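ATP-dependent 6-phosphofructokinase isozyme 2 (Escherichia coli, PDB 3UMO) catalyses the ATP- and magnesium-dependent phosphorylation of fructose 6-phosphate to fructose 1,6-bisphosphate, the committing step of glycolysis, and is inhibited by a second, allosteric ATP. Local coordinates at residues V184-Q188 with K189-A193; E147-T150 with Q151-A155. One frame throughout, in Å; residues are numbered along the deposited sequence. Where two conformers were deposited one is given.

Contact 1 of 2, residues V184-Q188 with K189-A193; sequences VKPNQ and KELSA. With ATP (adenosine-5'-triphosphate), chain I; ATP (adenosine-5'-triphosphate), chain E.
Asn187 and Glu190 trade side-chain-to-backbone hydrogen bonds at the start of helix 188-195, a capping box with Asn187 as N-cap. Glu190 N gives its hydrogen to Asn187 OD1 at 2.8 Å, nearly in line with the C=O bond; in return Asn187 N donates to Glu190 OE1 at 2.9 Å, approaching from above the carboxylate plane. Amide and carboxylate lie stacked, their planes 22° apart. Asparagine suits the cap because its short amide reaches back once CG sits between the backbone N and the carbonyl carbon (chi1 64°). The first helical turn follows, with Leu191 N bonded to Asn187 O.

Apolar packing is modest: Pro186 CB lies 4.1 Å from Leu191 CB, and Leu191 continues against Val205 of helix 204-214.

Two donors of the loop and one of the helix turn to the phosphates. Asn187 ND2 bonds O1B of one ATP (chain E) at 3.0 Å and, weakly, O3G of the other (chain I). Lys185 NZ reaches O2B of the chain E nucleotide at 2.9 Å, bonds Ser224 OG and shares a water with Glu190 OE1. The extended Lys189 bonds O2A of the chain I nucleotide weakly.

Were Glu190, inferred to bind the catalytic magnesium, shortened to an alanine, Asn187 N would probably lose its acceptor and Lys185 NZ its water link to the carboxylate. With OD1 committed to the helix, ND2 is directed at the phosphates, so one asparagine joins the cap to both the substrate and the inhibitory ATP sites.

Contact 2 of 2, residues E147-T150 with Q151-A155; sequences EKLT and QLISA
Lys148 sets CG anti to its carbonyl carbon (chi1 -61°), then bends at chi2 and again at chi3, which folds NZ back to the amide of Gln151, whose own chain runs extended beyond CG. Both belong to helix 146-158, the crossover helix of a beta-alpha-beta unit between parallel strands 133-137 and 162-166 in the Rossmann-like core of the ribokinase family.

Lys148 NZ donates to Gln151 OE1 at 3.1 Å, coming in tilted from the carbonyl plane, and the two chains cross obliquely. A long flexible lysine suits this position: its side chain touches Phe118 of helix 115-125, while the ammonium group also makes a long, weak ion pair with Glu122. Glu147 lies beside Gln151 and points the same way, its OE1 3.8 Å from Gln151 NE2 and the planes of the two groups 67° apart. Gln151 CG packs 3.2 Å from Glu147 O.

The backbone carries the i to i+4 bonds of the helix, including Gln151 N to Glu147 O at 2.9 Å and Ser154 N to Thr150 O at 2.9 Å. Thr150 OG1 finds its hydrogen-bond partner in Ala174 O, joining this helix to helix 169-175.

The buried face is aliphatic, as expected where a helix meets its neighbours. Leu152 packs on Phe118, whereas Leu149 reaches Ala171 and Ile153 reaches Ala175. Leu149 and Ile153, one turn apart, run side by side in the same direction, and their CD1 methyls meet at 4.1 Å.

Overall arrangement
From the N terminus the chain reaches contact 2 first, within helix 146-158 and after strand 133-137; contact 1 comes later, where strand 183-184 leads into helix 188-195. They stand in series, neither enclosing nor crossing the other, and neither closes a long loop: contact 2 lies wholly within a helix, while contact 1 joins a strand end and loop to a helix's first turn. Between them run strand 162-166 and helix 169-175, which lead to strand 183-184. The centres of the two contacts lie about 20 Å apart, and their nearest atoms about 10 Å. Contact 2 belongs to the helical covering of the sheet; contact 1 lies at the nucleotide site, next to strand 221-224 and helix 204-214.

Contact 1 of 2, residues V184-Q188 with K189-A193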
ATOM      1  N   VAL A 184      -7.665  33.286  13.430  1.00 22.05           N
ATOM      2  CA  VAL A 184      -6.740  32.282  12.916  1.00 17.50           C
ATOM      3  C   VAL A 184      -7.389  30.900  13.069  1.00 19.18           C
ATOM      4  O   VAL A 184      -8.058  30.640  14.071  1.00 20.66           O
ATOM      5  CB  VAL A 184      -5.363  32.358  13.640  1.00 23.94           C
ATOM      6  CG1 VAL A 184      -5.510  32.077  15.132  1.00 24.62           C
ATOM      7  CG2 VAL A 184      -4.351  31.409  12.992  1.00 24.77           C
ATOM      8  N   LYS A 185      -7.225  30.036  12.067  1.00 18.35           N
ATOM      9  CA  LYS A 185      -7.767  28.675  12.141  1.00 16.75           C
ATOM     10  C   LYS A 185      -6.683  27.606  12.027  1.00 17.52           C
ATOM     11  O   LYS A 185      -6.493  27.002  10.966  1.00 19.67           O
ATOM     12  CB  LYS A 185      -8.874  28.395  11.096  1.00 19.63           C
ATOM     13  CG  LYS A 185      -9.576  27.030  11.361  1.00 16.45           C
ATOM     14  CD  LYS A 185     -10.112  26.325  10.116  1.00 16.59           C
ATOM     15  CE  LYS A 185      -8.995  25.776   9.215  1.00 17.14           C
ATOM     16  NZ  LYS A 185      -8.064  24.847   9.925  1.00 16.92           N
ATOM     17  N   PRO A 186      -5.959  27.366  13.124  1.00 16.75           N
ATOM     18  CA  PRO A 186      -5.063  26.216  13.060  1.00 15.90           C
ATOM     19  C   PRO A 186      -5.854  24.925  13.232  1.00 19.61           C
ATOM     20  O   PRO A 186      -6.842  24.897  13.973  1.00 15.70           O
ATOM     21  CB  PRO A 186      -4.158  26.413  14.277  1.00 17.11           C
ATOM     22  CG  PRO A 186      -5.028  27.153  15.272  1.00 18.38           C
ATOM     23  CD  PRO A 186      -5.929  28.044  14.434  1.00 19.29           C
ATOM     24  N   ASN A 187      -5.433  23.859  12.564  1.00 16.45           N
ATOM     25  CA  ASN A 187      -5.881  22.536  13.004  1.00 15.53           C
ATOM     26  C   ASN A 187      -5.043  22.110  14.204  1.00 17.51           C
ATOM     27  O   ASN A 187      -4.258  22.908  14.725  1.00 17.80           O
ATOM     28  CB  ASN A 187      -5.869  21.479  11.886  1.00 17.01           C
ATOM     29  CG  ASN A 187      -4.478  21.178  11.355  1.00 16.37           C
ATOM     30  OD1 ASN A 187      -3.459  21.491  11.978  1.00 17.70           O
ATOM     31  ND2 ASN A 187      -4.434  20.546  10.183  1.00 15.93           N
ATOM     32  N   GLN A 188      -5.209  20.874  14.659  1.00 19.03           N
ATOM     33  CA  GLN A 188      -4.510  20.445  15.871  1.00 17.91           C
ATOM     34  C   GLN A 188      -3.005  20.406  15.705  1.00 22.49           C
ATOM     35  O   GLN A 188      -2.259  20.848  16.590  1.00 21.49           O
ATOM     36  CB  GLN A 188      -5.024  19.092  16.342  1.00 22.18           C
ATOM     37  CG  GLN A 188      -6.428  19.169  16.863  1.00 22.00           C
ATOM     38  CD  GLN A 188      -7.061  17.811  16.970  1.00 30.20           C
ATOM     39  OE1 GLN A 188      -7.659  17.323  16.010  1.00 26.08           O
ATOM     40  NE2 GLN A 188      -6.920  17.179  18.133  1.00 25.67           N
ATOM     41  N   LYS A 189      -2.553  19.888  14.572  1.00 19.43           N
ATOM     42  CA  LYS A 189      -1.122  19.807  14.317  1.00 24.29           C
ATOM     43  C   LYS A 189      -0.523  21.204  14.190  1.00 23.43           C
ATOM     44  O   LYS A 189       0.550  21.478  14.725  1.00 21.38           O
ATOM     45  CB  LYS A 189      -0.837  18.976  13.063  1.00 25.96           C
ATOM     46  CG  LYS A 189      -0.898  17.477  13.305  1.00 44.17           C
ATOM     47  CD  LYS A 189      -0.299  16.692  12.150  1.00 56.80           C
ATOM     48  CE  LYS A 189      -0.595  15.207  12.298  1.00 63.44           C
ATOM     49  NZ  LYS A 189      -0.009  14.409  11.188  1.00 66.51           N
ATOM     50  N   GLU A 190      -1.231  22.080  13.489  1.00 18.08           N
ATOM     51  CA  GLU A 190      -0.787  23.462  13.313  1.00 23.82           C
ATOM     52  C   GLU A 190      -0.746  24.231  14.642  1.00 25.21           C
ATOM     53  O   GLU A 190       0.154  25.047  14.858  1.00 20.85           O
ATOM     54  CB  GLU A 190      -1.654  24.172  12.261  1.00 22.23           C
ATOM     55  CG  GLU A 190      -1.391  23.676  10.825  1.00 23.06           C
ATOM     56  CD  GLU A 190      -2.583  23.840   9.893  1.00 21.34           C
ATOM     57  OE1 GLU A 190      -3.617  24.393  10.325  1.00 17.93           O
ATOM     58  OE2 GLU A 190      -2.485  23.407   8.719  1.00 20.86           O
ATOM     59  N   LEU A 191      -1.707  23.971  15.531  1.00 19.71           N
ATOM     60  CA  LEU A 191      -1.705  24.608  16.851  1.00 24.98           C
ATOM     61  C   LEU A 191      -0.509  24.134  17.672  1.00 22.54           C
ATOM     62  O   LEU A 191       0.193  24.934  18.304  1.00 21.53           O
ATOM     63  CB  LEU A 191      -3.005  24.316  17.609  1.00 20.88           C
ATOM     64  CG  LEU A 191      -3.076  24.873  19.036  1.00 20.32           C
ATOM     65  CD1 LEU A 191      -3.034  26.407  19.054  1.00 22.14           C
ATOM     66  CD2 LEU A 191      -4.316  24.349  19.744  1.00 20.40           C
ATOM     67  N   SER A 192      -0.271  22.826  17.652  1.00 21.50           N
ATOM     68  CA  SER A 192       0.862  22.251  18.371  1.00 21.67           C
ATOM     69  C   SER A 192       2.180  22.870  17.921  1.00 29.95           C
ATOM     70  O   SER A 192       3.033  23.201  18.748  1.00 24.03           O
ATOM     71  CB  SER A 192       0.911  20.737  18.176  1.00 25.60           C
ATOM     72  OG  SER A 192       2.072  20.200  18.784  1.00 34.66           O
ATOM     73  N   ALA A 193       2.351  23.038  16.614  1.00 25.88           N
ATOM     74  CA  ALA A 193       3.604  23.596  16.101  1.00 29.17           C
ATOM     75  C   ALA A 193       3.733  25.066  16.476  1.00 32.77           C
ATOM     76  O   ALA A 193       4.824  25.547  16.801  1.00 34.14           O
ATOM     77  CB  ALA A 193       3.698  23.417  14.597  1.00 30.42           C
TER
HETATM   78  PG  ATP I 312      -2.845  19.026   7.281  0.58 19.71           P
HETATM   79  O1G ATP I 312      -4.220  19.556   7.519  0.58 14.18           O
HETATM   80  O2G ATP I 312      -2.146  20.005   6.335  0.58 21.02           O
HETATM   81  O3G ATP I 312      -2.078  18.916   8.576  0.58 18.56           O
HETATM   82  PB  ATP I 312      -3.927  16.534   6.472  0.58 22.09           P
HETATM   83  O1B ATP I 312      -3.401  15.508   5.379  0.58 23.53           O
HETATM   84  O2B ATP I 312      -5.354  16.981   6.127  0.58 22.10           O
HETATM   85  O3B ATP I 312      -2.865  17.720   6.462  0.58 24.41           O
HETATM   86  PA  ATP I 312      -3.055  14.681   8.337  0.58 37.44           P
HETATM   87  O1A ATP I 312      -1.709  14.719   7.640  0.58 35.13           O
HETATM   88  O2A ATP I 312      -2.878  14.701   9.863  0.58 34.82           O
HETATM   89  O3A ATP I 312      -3.905  15.866   7.892  0.58 28.13           O
HETATM   90  O5' ATP I 312      -3.786  13.308   7.918  0.58 41.80           O
HETATM   91  C5' ATP I 312      -5.100  13.285   7.501  0.58 34.84           C
HETATM   92  C4' ATP I 312      -5.584  11.985   7.065  0.58 36.89           C
HETATM   93  O4' ATP I 312      -4.499  11.331   6.374  0.58 37.08           O
HETATM   94  C3' ATP I 312      -5.858  11.140   8.231  0.58 39.84           C
HETATM   95  O3' ATP I 312      -7.183  11.222   8.587  0.58 43.06           O
HETATM   96  C2' ATP I 312      -5.507   9.789   7.791  0.58 43.93           C
HETATM   97  O2' ATP I 312      -6.590   9.243   7.163  0.58 52.26           O
HETATM   98  C1' ATP I 312      -4.418   9.995   6.810  0.58 38.57           C
HETATM   99  N9  ATP I 312      -3.098   9.733   7.372  0.58 33.92           N
HETATM  100  C8  ATP I 312      -2.297  10.651   7.942  0.58 34.05           C
HETATM  101  N7  ATP I 312      -1.159  10.030   8.336  0.58 33.23           N
HETATM  102  C5  ATP I 312      -1.238   8.724   8.012  0.58 30.38           C
HETATM  103  C6  ATP I 312      -0.379   7.629   8.169  0.58 34.53           C
HETATM  104  N6  ATP I 312       0.964   7.790   8.828  0.58 38.43           N
HETATM  105  N1  ATP I 312      -0.778   6.423   7.719  0.58 36.07           N
HETATM  106  C2  ATP I 312      -1.978   6.266   7.128  0.58 36.92           C
HETATM  107  N3  ATP I 312      -2.816   7.297   6.962  0.58 30.99           N
HETATM  108  C4  ATP I 312      -2.483   8.524   7.392  0.58 28.08           C
HETATM  109  PG  ATP E 313      -7.612  20.740   5.508  1.00 17.63           P
HETATM  110  O1G ATP E 313      -6.848  22.002   5.311  1.00 16.36           O
HETATM  111  O2G ATP E 313      -8.570  20.674   4.322  1.00 15.88           O
HETATM  112  O3G ATP E 313      -6.749  19.527   5.575  1.00 19.75           O
HETATM  113  PB  ATP E 313      -7.943  21.198   8.192  1.00 18.74           P
HETATM  114  O1B ATP E 313      -6.949  20.098   8.677  1.00 16.74           O
HETATM  115  O2B ATP E 313      -7.370  22.630   8.244  1.00 17.93           O
HETATM  116  O3B ATP E 313      -8.541  20.863   6.752  1.00 15.99           O
HETATM  117  PA  ATP E 313     -10.124  20.104   9.719  1.00 17.07           P
HETATM  118  O1A ATP E 313      -9.592  18.747   9.367  1.00 16.55           O
HETATM  119  O2A ATP E 313     -10.318  20.310  11.223  1.00 17.17           O
HETATM  120  O3A ATP E 313      -9.209  21.223   9.152  1.00 14.62           O
HETATM  121  O5' ATP E 313     -11.506  20.298   8.919  1.00 18.61           O
HETATM  122  C5' ATP E 313     -12.304  21.399   9.196  1.00 20.38           C
HETATM  123  C4' ATP E 313     -13.710  21.146   9.502  1.00 17.33           C
HETATM  124  O4' ATP E 313     -14.222  20.217   8.521  1.00 15.49           O
HETATM  125  C3' ATP E 313     -13.892  20.435  10.777  1.00 19.31           C
HETATM  126  O3' ATP E 313     -13.912  21.302  11.847  1.00 17.19           O
HETATM  127  C2' ATP E 313     -15.169  19.729  10.576  1.00 20.59           C
HETATM  128  O2' ATP E 313     -16.214  20.611  10.650  1.00 19.73           O
HETATM  129  C1' ATP E 313     -15.047  19.278   9.171  1.00 15.43           C
HETATM  130  N9  ATP E 313     -14.460  17.942   9.082  1.00 16.36           N
HETATM  131  C8  ATP E 313     -13.173  17.655   8.815  1.00 19.83           C
HETATM  132  N7  ATP E 313     -13.043  16.305   8.826  1.00 17.30           N
HETATM  133  C5  ATP E 313     -14.241  15.748   9.099  1.00 18.10           C
HETATM  134  C6  ATP E 313     -14.691  14.429   9.226  1.00 21.70           C
HETATM  135  N6  ATP E 313     -13.755  13.268   9.056  1.00 19.59           N
HETATM  136  N1  ATP E 313     -15.987  14.220   9.512  1.00 16.90           N
HETATM  137  C2  ATP E 313     -16.843  15.244   9.671  1.00 17.83           C
HETATM  138  N3  ATP E 313     -16.439  16.512   9.550  1.00 17.78           N
HETATM  139  C4  ATP E 313     -15.155  16.791   9.264  1.00 17.97           C
HETATM  140  O   HOH W   1      -5.547  24.870   8.323  1.00 15.69           O

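Contact 2 of 2, residues E147-T150 with Q151-A155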
ATOM      1  N   GLU A 147       9.886  37.408   7.167  1.00 42.43           N
ATOM      2  CA  GLU A 147       9.741  38.807   7.558  1.00 46.93           C
ATOM      3  C   GLU A 147       8.861  39.601   6.593  1.00 44.45           C
ATOM      4  O   GLU A 147       8.173  40.535   7.007  1.00 42.46           O
ATOM      5  CB  GLU A 147      11.113  39.478   7.714  1.00 60.60           C
ATOM      6  CG  GLU A 147      12.034  39.332   6.511  1.00 70.00           C
ATOM      7  CD  GLU A 147      13.312  40.145   6.649  1.00 81.43           C
ATOM      8  OE1 GLU A 147      13.297  41.168   7.367  1.00 85.17           O
ATOM      9  OE2 GLU A 147      14.333  39.761   6.038  1.00 84.15           O
ATOM     10  N   LYS A 148       8.875  39.224   5.315  1.00 42.37           N
ATOM     11  CA  LYS A 148       8.061  39.905   4.306  1.00 41.66           C
ATOM     12  C   LYS A 148       6.573  39.598   4.483  1.00 36.19           C
ATOM     13  O   LYS A 148       5.713  40.433   4.185  1.00 36.76           O
ATOM     14  CB  LYS A 148       8.514  39.530   2.889  1.00 45.21           C
ATOM     15  CG  LYS A 148       9.948  39.909   2.561  1.00 52.08           C
ATOM     16  CD  LYS A 148      10.177  41.414   2.630  1.00 58.67           C
ATOM     17  CE  LYS A 148       9.461  42.163   1.513  1.00 65.71           C
ATOM     18  NZ  LYS A 148       8.110  42.660   1.903  1.00 70.18           N
ATOM     19  N   LEU A 149       6.273  38.396   4.954  1.00 32.63           N
ATOM     20  CA  LEU A 149       4.896  38.031   5.251  1.00 34.76           C
ATOM     21  C   LEU A 149       4.407  38.829   6.453  1.00 30.94           C
ATOM     22  O   LEU A 149       3.276  39.310   6.473  1.00 33.85           O
ATOM     23  CB  LEU A 149       4.779  36.534   5.530  1.00 37.88           C
ATOM     24  CG  LEU A 149       3.384  36.032   5.898  1.00 37.10           C
ATOM     25  CD1 LEU A 149       2.398  36.295   4.764  1.00 30.56           C
ATOM     26  CD2 LEU A 149       3.430  34.548   6.239  1.00 39.94           C
ATOM     27  N   THR A 150       5.275  38.970   7.450  1.00 34.58           N
ATOM     28  CA  THR A 150       4.974  39.787   8.617  1.00 32.12           C
ATOM     29  C   THR A 150       4.725  41.235   8.195  1.00 30.20           C
ATOM     30  O   THR A 150       3.758  41.862   8.630  1.00 36.54           O
ATOM     31  CB  THR A 150       6.119  39.725   9.648  1.00 35.52           C
ATOM     32  OG1 THR A 150       6.224  38.393  10.168  1.00 36.82           O
ATOM     33  CG2 THR A 150       5.868  40.686  10.795  1.00 39.90           C
ATOM     34  N   GLN A 151       5.594  41.752   7.329  1.00 34.35           N
ATOM     35  CA  GLN A 151       5.475  43.121   6.839  1.00 37.16           C
ATOM     36  C   GLN A 151       4.175  43.354   6.086  1.00 33.56           C
ATOM     37  O   GLN A 151       3.570  44.419   6.204  1.00 36.52           O
ATOM     38  CB  GLN A 151       6.664  43.479   5.944  1.00 48.26           C
ATOM     39  CG  GLN A 151       7.964  43.694   6.706  1.00 63.64           C
ATOM     40  CD  GLN A 151       9.182  43.682   5.802  1.00 74.63           C
ATOM     41  OE1 GLN A 151       9.075  43.885   4.590  1.00 75.50           O
ATOM     42  NE2 GLN A 151      10.350  43.435   6.387  1.00 77.00           N
ATOM     43  N   LEU A 152       3.745  42.362   5.313  1.00 31.69           N
ATOM     44  CA  LEU A 152       2.533  42.519   4.512  1.00 36.99           C
ATOM     45  C   LEU A 152       1.322  42.643   5.425  1.00 35.20           C
ATOM     46  O   LEU A 152       0.478  43.523   5.249  1.00 30.65           O
ATOM     47  CB  LEU A 152       2.359  41.348   3.541  1.00 38.13           C
ATOM     48  CG  LEU A 152       1.154  41.415   2.596  1.00 40.82           C
ATOM     49  CD1 LEU A 152       1.523  40.888   1.219  1.00 46.25           C
ATOM     50  CD2 LEU A 152      -0.022  40.629   3.156  1.00 37.03           C
ATOM     51  N   ILE A 153       1.253  41.758   6.412  1.00 31.91           N
ATOM     52  CA  ILE A 153       0.133  41.741   7.339  1.00 33.91           C
ATOM     53  C   ILE A 153       0.109  42.997   8.204  1.00 31.40           C
ATOM     54  O   ILE A 153      -0.957  43.574   8.436  1.00 34.58           O
ATOM     55  CB  ILE A 153       0.133  40.452   8.179  1.00 32.26           C
ATOM     56  CG1 ILE A 153      -0.213  39.268   7.278  1.00 35.81           C
ATOM     57  CG2 ILE A 153      -0.857  40.552   9.326  1.00 29.57           C
ATOM     58  CD1 ILE A 153       0.231  37.941   7.824  1.00 44.94           C
ATOM     59  N   SER A 154       1.282  43.439   8.654  1.00 30.21           N
ATOM     60  CA  SER A 154       1.366  44.663   9.437  0.58 32.00           C
ATOM     61  C   SER A 154       0.895  45.850   8.606  1.00 32.05           C
ATOM     62  O   SER A 154       0.178  46.717   9.103  1.00 39.39           O
ATOM     63  CB  SER A 154       2.795  44.907   9.925  0.58 31.04           C
ATOM     64  OG  SER A 154       2.852  46.058  10.750  0.58 32.61           O
ATOM     65  N   ALA A 155       1.301  45.874   7.340  1.00 32.93           N
ATOM     66  CA  ALA A 155       0.930  46.946   6.418  1.00 37.71           C
ATOM     67  C   ALA A 155      -0.579  46.993   6.217  1.00 40.60           C
ATOM     68  O   ALA A 155      -1.186  48.065   6.227  1.00 48.38           O
ATOM     69  CB  ALA A 155       1.631  46.756   5.083  1.00 41.76           C
TER